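Local coordinates for protein putative NADH Oxidase (Clostridium acetobutylicum, PDB 3E10) that binds flavin mononucleotide at the interface of its two subunits and, as a member of the nitroreductase family, probably acts as a flavin-dependent oxidoreductase, at residues I74-D79 with Q91-A96; M32-A37 with Q41-I46. All coordinates share one frame; numbering follows the deposited sequence.

In the fold
Both contacts join the antiparallel sheet to elements that line a flavin pocket, and their centres lie about 6 Å apart. Contact 1 sets helix 89-106 against strand 72-79; contact 2 folds the loop after helix 21-32 back on strand 43-48, the sheet neighbour of 72-79. Val75 N and Ile46 O, 2.8 Å apart, tie the two strands, while Asp92 OD1 of the helix takes the backbone N of Ala37 in the loop, also at 2.8 Å. Gln91 and Asp92 meet the dimethyl edge of the isoalloxazine, and Pro35, Ser36 and Ala37 line the same flavin, which is also hydrogen-bonded by several arginines of the second subunit.

Contact 1: I74-D79 with Q91-A96; sequences IVLLAD and QDMAAA. With FMN (flavin mononucleotide), chain C.
Two successive bends in the selenomethionine at Met93, with chi2 at -56° and chi3 at -60°, curl its chain back so that SE and CE lie against strand 74-79. Its methyl, CE, fits beside Leu76 CB at 3.7 Å and comes to 3.1 Å from Leu77 O, a close approach in which the methyl, probably slightly polarised by the selenium, meets a carbonyl oxygen. One step further along the strand, Ala78 CB rests 4.1 Å from Met93 SE. Leu76 and Met93 run past each other in opposite senses, and Leu76 CD2 reaches the helix backbone at Met93 O. Helix and strand run roughly antiparallel here, their segment axes 151° apart and 9.4 Å at closest approach. Trp43 and Phe139, from the strands flanking 72-79, also touch Met93. Just before Met93 in the helix, Gln91 OE1 comes to 3.5 Å from the flavin methyl C7M, and Asp92 OD1 to 3.7 Å. The other carboxylate oxygen, Asp92 OD2, is hydrogen-bonded to Gln40 NE2, which helps to hold the group beside the dimethylbenzene end. The chemistry is thus divided within a few residues: apolar packing seats the helix on the sheet, while its polar residues border the flavin.

Contact 2: M32-A37 with Q41-I46; sequences MQAPSA and QPWEFI. With FMN (flavin mononucleotide), chain C.
The indole of Trp43 turns its rim to Ala34 and Pro35 of the 32-37 loop, while Gln41 and Pro42, the residues just before it, lie over one face. At the rim, near the ring plane, Ala34 O lies 3.3 Å from Trp43 CH2, with Pro35 O farther off, near CZ3; such oxygens probably suit the weakly positive C-H edge, and Pro35 O, buried here, has no hydrogen-bonding partner in the model. On the face, Gln41 CA and Pro42 CD sit 3.7 and 3.8 Å above the plane, both offset toward the rim. Ala34 CB adds an apolar contact to CH2. The selenomethionine at Met32 crosses the indole at a slant, its CG 3.6 Å from Trp43 NE1, and runs past Phe45 the opposite way, with CG 3.7 Å from CE1. Its SE makes oblique Met-aromatic contacts with both, 5.1 Å from the centroid of the Trp43 five-membered ring and 5.3 Å from that of the Phe45 ring. Nearer the cofactor, a chi1 of 64° puts Ser36 OG between its own backbone N and carbonyl carbon, where it accepts a hydrogen bond from Gln41 N (2.9 Å, 159° at the hydrogen). Ser36 N meanwhile gives a weak hydrogen bond to the flavin ribityl O3'. Ser36 therefore links the 36-41 loop to the cofactor, its side chain closing the loop and its amide reaching FMN.

Contact 1: I74-D79 with Q91-A96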
loop_
_atom_site.group_PDB
_atom_site.type_symbol
_atom_site.label_atom_id
_atom_site.label_comp_id
_atom_site.label_asym_id
_atom_site.label_seq_id
_atom_site.Cartn_x
_atom_site.Cartn_y
_atom_site.Cartn_z
ATOM N N ILE B 74 8.991 -13.811 0.704
ATOM C CA ILE B 74 8.467 -13.441 -0.618
ATOM C C ILE B 74 9.208 -12.177 -1.051
ATOM O O ILE B 74 9.117 -11.139 -0.383
ATOM C CB ILE B 74 6.933 -13.206 -0.612
ATOM C CG1 ILE B 74 6.207 -14.415 0.004
ATOM C CG2 ILE B 74 6.440 -12.907 -2.066
ATOM C CD1 ILE B 74 4.669 -14.202 0.237
ATOM N N VAL B 75 9.969 -12.293 -2.142
ATOM C CA VAL B 75 10.644 -11.136 -2.727
ATOM C C VAL B 75 9.705 -10.497 -3.755
ATOM O O VAL B 75 9.266 -11.162 -4.676
ATOM C CB VAL B 75 11.989 -11.516 -3.370
ATOM C CG1 VAL B 75 12.771 -10.260 -3.863
ATOM C CG2 VAL B 75 12.865 -12.334 -2.410
ATOM N N LEU B 76 9.424 -9.203 -3.582
ATOM C CA LEU B 76 8.567 -8.440 -4.484
ATOM C C LEU B 76 9.482 -7.678 -5.435
ATOM O O LEU B 76 10.390 -6.983 -5.005
ATOM C CB LEU B 76 7.693 -7.449 -3.702
ATOM C CG LEU B 76 6.365 -8.003 -3.182
ATOM C CD1 LEU B 76 6.574 -9.073 -2.147
ATOM C CD2 LEU B 76 5.496 -6.865 -2.627
ATOM N N LEU B 77 9.168 -7.801 -6.727
ATOM C CA LEU B 77 9.921 -7.212 -7.802
ATOM C C LEU B 77 8.963 -6.559 -8.778
ATOM O O LEU B 77 7.816 -6.968 -8.849
ATOM C CB LEU B 77 10.702 -8.310 -8.545
ATOM C CG LEU B 77 11.475 -9.399 -7.763
ATOM C CD1 LEU B 77 11.735 -10.603 -8.714
ATOM C CD2 LEU B 77 12.766 -8.853 -7.361
ATOM N N ALA B 78 9.457 -5.598 -9.555
ATOM C CA ALA B 78 8.668 -5.002 -10.617
ATOM C C ALA B 78 9.411 -5.111 -11.930
ATOM O O ALA B 78 10.621 -4.957 -11.969
ATOM C CB ALA B 78 8.388 -3.525 -10.326
ATOM N N ASP B 79 8.684 -5.346 -13.005
ATOM C CA ASP B 79 9.274 -5.471 -14.337
ATOM C C ASP B 79 9.059 -4.178 -15.127
ATOM O O ASP B 79 7.920 -3.773 -15.379
ATOM C CB ASP B 79 8.592 -6.616 -15.062
ATOM C CG ASP B 79 9.182 -6.897 -16.428
ATOM O OD1 ASP B 79 10.096 -6.167 -16.870
ATOM O OD2 ASP B 79 8.705 -7.855 -17.072
ATOM N N GLN B 91 4.487 2.689 -5.903
ATOM C CA GLN B 91 3.196 2.787 -5.228
ATOM C C GLN B 91 2.369 1.542 -5.458
ATOM O O GLN B 91 1.773 1.006 -4.513
ATOM C CB GLN B 91 2.460 4.047 -5.712
ATOM C CG GLN B 91 3.234 5.330 -5.358
ATOM C CD GLN B 91 2.595 6.595 -5.892
ATOM O OE1 GLN B 91 1.368 6.683 -5.982
ATOM N NE2 GLN B 91 3.431 7.582 -6.270
ATOM N N ASP B 92 2.342 1.073 -6.698
ATOM C CA ASP B 92 1.691 -0.176 -7.018
ATOM C C ASP B 92 2.228 -1.307 -6.115
ATOM O O ASP B 92 1.470 -2.108 -5.598
ATOM C CB ASP B 92 2.009 -0.607 -8.447
ATOM C CG ASP B 92 1.564 0.365 -9.522
ATOM O OD1 ASP B 92 0.802 1.322 -9.220
ATOM O OD2 ASP B 92 1.968 0.099 -10.700
HETATM N N MSE B 93 3.555 -1.368 -5.997
HETATM C CA MSE B 93 4.212 -2.461 -5.263
HETATM C C MSE B 93 3.969 -2.355 -3.774
HETATM O O MSE B 93 3.786 -3.378 -3.115
HETATM C CB MSE B 93 5.726 -2.520 -5.544
HETATM C CG MSE B 93 6.122 -2.769 -7.020
HETATM SE SE MSE B 93 5.354 -4.365 -7.774
HETATM C CE MSE B 93 6.156 -5.639 -6.531
ATOM N N ALA B 94 3.886 -1.123 -3.288
ATOM C CA ALA B 94 3.556 -0.888 -1.898
ATOM C C ALA B 94 2.120 -1.342 -1.585
ATOM O O ALA B 94 1.856 -1.915 -0.527
ATOM C CB ALA B 94 3.770 0.631 -1.571
ATOM N N ALA B 95 1.206 -1.099 -2.526
ATOM C CA ALA B 95 -0.181 -1.538 -2.331
ATOM C C ALA B 95 -0.251 -3.068 -2.293
ATOM O O ALA B 95 -0.982 -3.641 -1.488
ATOM C CB ALA B 95 -1.070 -0.950 -3.453
ATOM N N ALA B 96 0.497 -3.732 -3.186
ATOM C CA ALA B 96 0.600 -5.190 -3.175
ATOM C C ALA B 96 1.180 -5.714 -1.856
ATOM O O ALA B 96 0.688 -6.685 -1.277
ATOM C CB ALA B 96 1.420 -5.679 -4.376
HETATM N N1 FMN C . -7.471 5.797 -11.399
HETATM C C2 FMN C . -7.897 6.961 -11.991
HETATM O O2 FMN C . -9.036 7.040 -12.459
HETATM N N3 FMN C . -7.107 8.083 -12.012
HETATM C C4 FMN C . -5.803 8.073 -11.556
HETATM O O4 FMN C . -5.138 9.123 -11.566
HETATM C C4A FMN C . -5.358 6.893 -10.929
HETATM N N5 FMN C . -4.102 6.828 -10.387
HETATM C C5A FMN C . -3.666 5.689 -9.752
HETATM C C6 FMN C . -2.394 5.640 -9.188
HETATM C C7 FMN C . -1.928 4.525 -8.528
HETATM C C7M FMN C . -0.540 4.540 -7.921
HETATM C C8 FMN C . -2.757 3.412 -8.410
HETATM C C8M FMN C . -2.342 2.302 -7.486
HETATM C C9 FMN C . -4.041 3.448 -8.970
HETATM C C9A FMN C . -4.509 4.574 -9.643
HETATM N N10 FMN C . -5.765 4.603 -10.252
HETATM C C10 FMN C . -6.198 5.768 -10.854
HETATM C "C1'" FMN C . -6.682 3.408 -10.182
HETATM C "C2'" FMN C . -6.245 2.347 -11.200
HETATM O "O2'" FMN C . -6.583 2.725 -12.527
HETATM C "C3'" FMN C . -6.863 1.008 -10.828
HETATM O "O3'" FMN C . -6.315 0.592 -9.574
HETATM C "C4'" FMN C . -6.646 -0.097 -11.902
HETATM O "O4'" FMN C . -7.296 0.202 -13.109
HETATM C "C5'" FMN C . -7.100 -1.457 -11.395
HETATM O "O5'" FMN C . -8.500 -1.479 -11.161
HETATM P P FMN C . -9.017 -1.829 -9.681
HETATM O O1P FMN C . -8.578 -0.704 -8.757
HETATM O O2P FMN C . -10.524 -1.907 -9.816
HETATM O O3P FMN C . -8.421 -3.174 -9.266
#

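Contact 2: M32-A37 with Q41-I46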
loop_
_atom_site.group_PDB
_atom_site.type_symbol
_atom_site.label_atom_id
_atom_site.label_comp_id
_atom_site.label_asym_id
_atom_site.label_seq_id
_atom_site.Cartn_x
_atom_site.Cartn_y
_atom_site.Cartn_z
HETATM N N MSE B 32 -1.824 -9.759 -5.833
HETATM C CA MSE B 32 -2.185 -9.513 -7.229
HETATM C C MSE B 32 -3.553 -8.860 -7.411
HETATM O O MSE B 32 -3.901 -8.497 -8.531
HETATM C CB MSE B 32 -2.030 -10.750 -8.094
HETATM C CG MSE B 32 -0.586 -11.191 -8.108
HETATM SE SE MSE B 32 -0.155 -12.518 -9.456
HETATM C CE MSE B 32 0.578 -13.916 -8.304
ATOM N N GLN B 33 -4.316 -8.713 -6.322
ATOM C CA GLN B 33 -5.538 -7.919 -6.322
ATOM C C GLN B 33 -5.316 -6.444 -6.027
ATOM O O GLN B 33 -6.273 -5.672 -5.996
ATOM C CB GLN B 33 -6.540 -8.485 -5.310
ATOM C CG GLN B 33 -7.079 -9.837 -5.647
ATOM C CD GLN B 33 -7.748 -9.928 -6.990
ATOM O OE1 GLN B 33 -7.342 -10.733 -7.846
ATOM N NE2 GLN B 33 -8.764 -9.093 -7.211
ATOM N N ALA B 34 -4.076 -6.018 -5.837
ATOM C CA ALA B 34 -3.806 -4.615 -5.557
ATOM C C ALA B 34 -4.157 -3.707 -6.721
ATOM O O ALA B 34 -4.111 -4.115 -7.898
ATOM C CB ALA B 34 -2.347 -4.434 -5.159
ATOM N N PRO B 35 -4.508 -2.467 -6.399
ATOM C CA PRO B 35 -4.649 -1.491 -7.447
ATOM C C PRO B 35 -3.268 -1.203 -8.045
ATOM O O PRO B 35 -2.236 -1.453 -7.416
ATOM C CB PRO B 35 -5.205 -0.268 -6.729
ATOM C CG PRO B 35 -4.619 -0.376 -5.367
ATOM C CD PRO B 35 -4.682 -1.873 -5.056
ATOM N N SER B 36 -3.246 -0.657 -9.261
ATOM C CA SER B 36 -1.982 -0.273 -9.891
ATOM C C SER B 36 -2.233 0.808 -10.910
ATOM O O SER B 36 -3.280 0.829 -11.560
ATOM C CB SER B 36 -1.245 -1.466 -10.497
ATOM O OG SER B 36 -1.935 -2.106 -11.558
ATOM N N ALA B 37 -1.300 1.738 -11.008
ATOM C CA ALA B 37 -1.446 2.860 -11.952
ATOM C C ALA B 37 -1.626 2.309 -13.350
ATOM O O ALA B 37 -0.871 1.435 -13.804
ATOM C CB ALA B 37 -0.237 3.789 -11.858
ATOM N N GLN B 41 -0.166 -3.547 -13.314
ATOM C CA GLN B 41 0.146 -4.825 -12.629
ATOM C C GLN B 41 1.586 -5.275 -12.851
ATOM O O GLN B 41 1.818 -6.294 -13.501
ATOM C CB GLN B 41 -0.814 -5.935 -13.086
ATOM C CG GLN B 41 -2.297 -5.636 -12.864
ATOM C CD GLN B 41 -3.222 -6.627 -13.546
ATOM O OE1 GLN B 41 -4.211 -6.226 -14.202
ATOM N NE2 GLN B 41 -2.975 -7.887 -13.364
ATOM N N PRO B 42 2.557 -4.520 -12.320
ATOM C CA PRO B 42 3.957 -4.690 -12.768
ATOM C C PRO B 42 4.743 -5.749 -11.972
ATOM O O PRO B 42 5.933 -5.942 -12.207
ATOM C CB PRO B 42 4.530 -3.310 -12.555
ATOM C CG PRO B 42 3.835 -2.830 -11.305
ATOM C CD PRO B 42 2.419 -3.378 -11.398
ATOM N N TRP B 43 4.044 -6.492 -11.128
ATOM C CA TRP B 43 4.698 -7.309 -10.092
ATOM C C TRP B 43 5.141 -8.702 -10.531
ATOM O O TRP B 43 4.478 -9.386 -11.340
ATOM C CB TRP B 43 3.765 -7.487 -8.902
ATOM C CG TRP B 43 2.286 -7.570 -9.266
ATOM C CD1 TRP B 43 1.642 -8.572 -9.929
ATOM C CD2 TRP B 43 1.307 -6.586 -8.974
ATOM N NE1 TRP B 43 0.310 -8.262 -10.063
ATOM C CE2 TRP B 43 0.079 -7.052 -9.465
ATOM C CE3 TRP B 43 1.363 -5.354 -8.327
ATOM C CZ2 TRP B 43 -1.104 -6.288 -9.372
ATOM C CZ3 TRP B 43 0.177 -4.595 -8.197
ATOM C CH2 TRP B 43 -1.029 -5.081 -8.731
ATOM N N GLU B 44 6.240 -9.121 -9.932
ATOM C CA GLU B 44 6.775 -10.495 -9.994
ATOM C C GLU B 44 7.193 -10.852 -8.583
ATOM O O GLU B 44 7.577 -9.978 -7.839
ATOM C CB GLU B 44 8.030 -10.518 -10.899
ATOM C CG GLU B 44 7.767 -10.180 -12.371
ATOM C CD GLU B 44 7.097 -11.284 -13.158
ATOM O OE1 GLU B 44 6.909 -12.419 -12.616
ATOM O OE2 GLU B 44 6.730 -11.025 -14.349
ATOM N N PHE B 45 7.117 -12.128 -8.230
ATOM C CA PHE B 45 7.359 -12.592 -6.874
ATOM C C PHE B 45 8.310 -13.785 -6.894
ATOM O O PHE B 45 8.064 -14.754 -7.621
ATOM C CB PHE B 45 6.038 -13.027 -6.196
ATOM C CG PHE B 45 4.950 -11.998 -6.275
ATOM C CD1 PHE B 45 4.080 -11.976 -7.335
ATOM C CD2 PHE B 45 4.835 -11.003 -5.321
ATOM C CE1 PHE B 45 3.076 -11.015 -7.444
ATOM C CE2 PHE B 45 3.848 -10.044 -5.424
ATOM C CZ PHE B 45 2.971 -10.055 -6.483
ATOM N N ILE B 46 9.319 -13.774 -6.028
ATOM C CA ILE B 46 10.130 -14.972 -5.785
ATOM C C ILE B 46 9.737 -15.493 -4.390
ATOM O O ILE B 46 9.796 -14.773 -3.398
ATOM C CB ILE B 46 11.637 -14.712 -5.817
ATOM C CG1 ILE B 46 12.068 -14.010 -7.095
ATOM C CG2 ILE B 46 12.415 -16.056 -5.663
ATOM C CD1 ILE B 46 13.546 -13.529 -7.095
HETATM N N1 FMN C . -7.471 5.797 -11.399
HETATM C C2 FMN C . -7.897 6.961 -11.991
HETATM O O2 FMN C . -9.036 7.040 -12.459
HETATM N N3 FMN C . -7.107 8.083 -12.012
HETATM C C4 FMN C . -5.803 8.073 -11.556
HETATM O O4 FMN C . -5.138 9.123 -11.566
HETATM C C4A FMN C . -5.358 6.893 -10.929
HETATM N N5 FMN C . -4.102 6.828 -10.387
HETATM C C5A FMN C . -3.666 5.689 -9.752
HETATM C C6 FMN C . -2.394 5.640 -9.188
HETATM C C7 FMN C . -1.928 4.525 -8.528
HETATM C C7M FMN C . -0.540 4.540 -7.921
HETATM C C8 FMN C . -2.757 3.412 -8.410
HETATM C C8M FMN C . -2.342 2.302 -7.486
HETATM C C9 FMN C . -4.041 3.448 -8.970
HETATM C C9A FMN C . -4.509 4.574 -9.643
HETATM N N10 FMN C . -5.765 4.603 -10.252
HETATM C C10 FMN C . -6.198 5.768 -10.854
HETATM C "C1'" FMN C . -6.682 3.408 -10.182
HETATM C "C2'" FMN C . -6.245 2.347 -11.200
HETATM O "O2'" FMN C . -6.583 2.725 -12.527
HETATM C "C3'" FMN C . -6.863 1.008 -10.828
HETATM O "O3'" FMN C . -6.315 0.592 -9.574
HETATM C "C4'" FMN C . -6.646 -0.097 -11.902
HETATM O "O4'" FMN C . -7.296 0.202 -13.109
HETATM C "C5'" FMN C . -7.100 -1.457 -11.395
HETATM O "O5'" FMN C . -8.500 -1.479 -11.161
HETATM P P FMN C . -9.017 -1.829 -9.681
HETATM O O1P FMN C . -8.578 -0.704 -8.757
HETATM O O2P FMN C . -10.524 -1.907 -9.816
HETATM O O3P FMN C . -8.421 -3.174 -9.266
#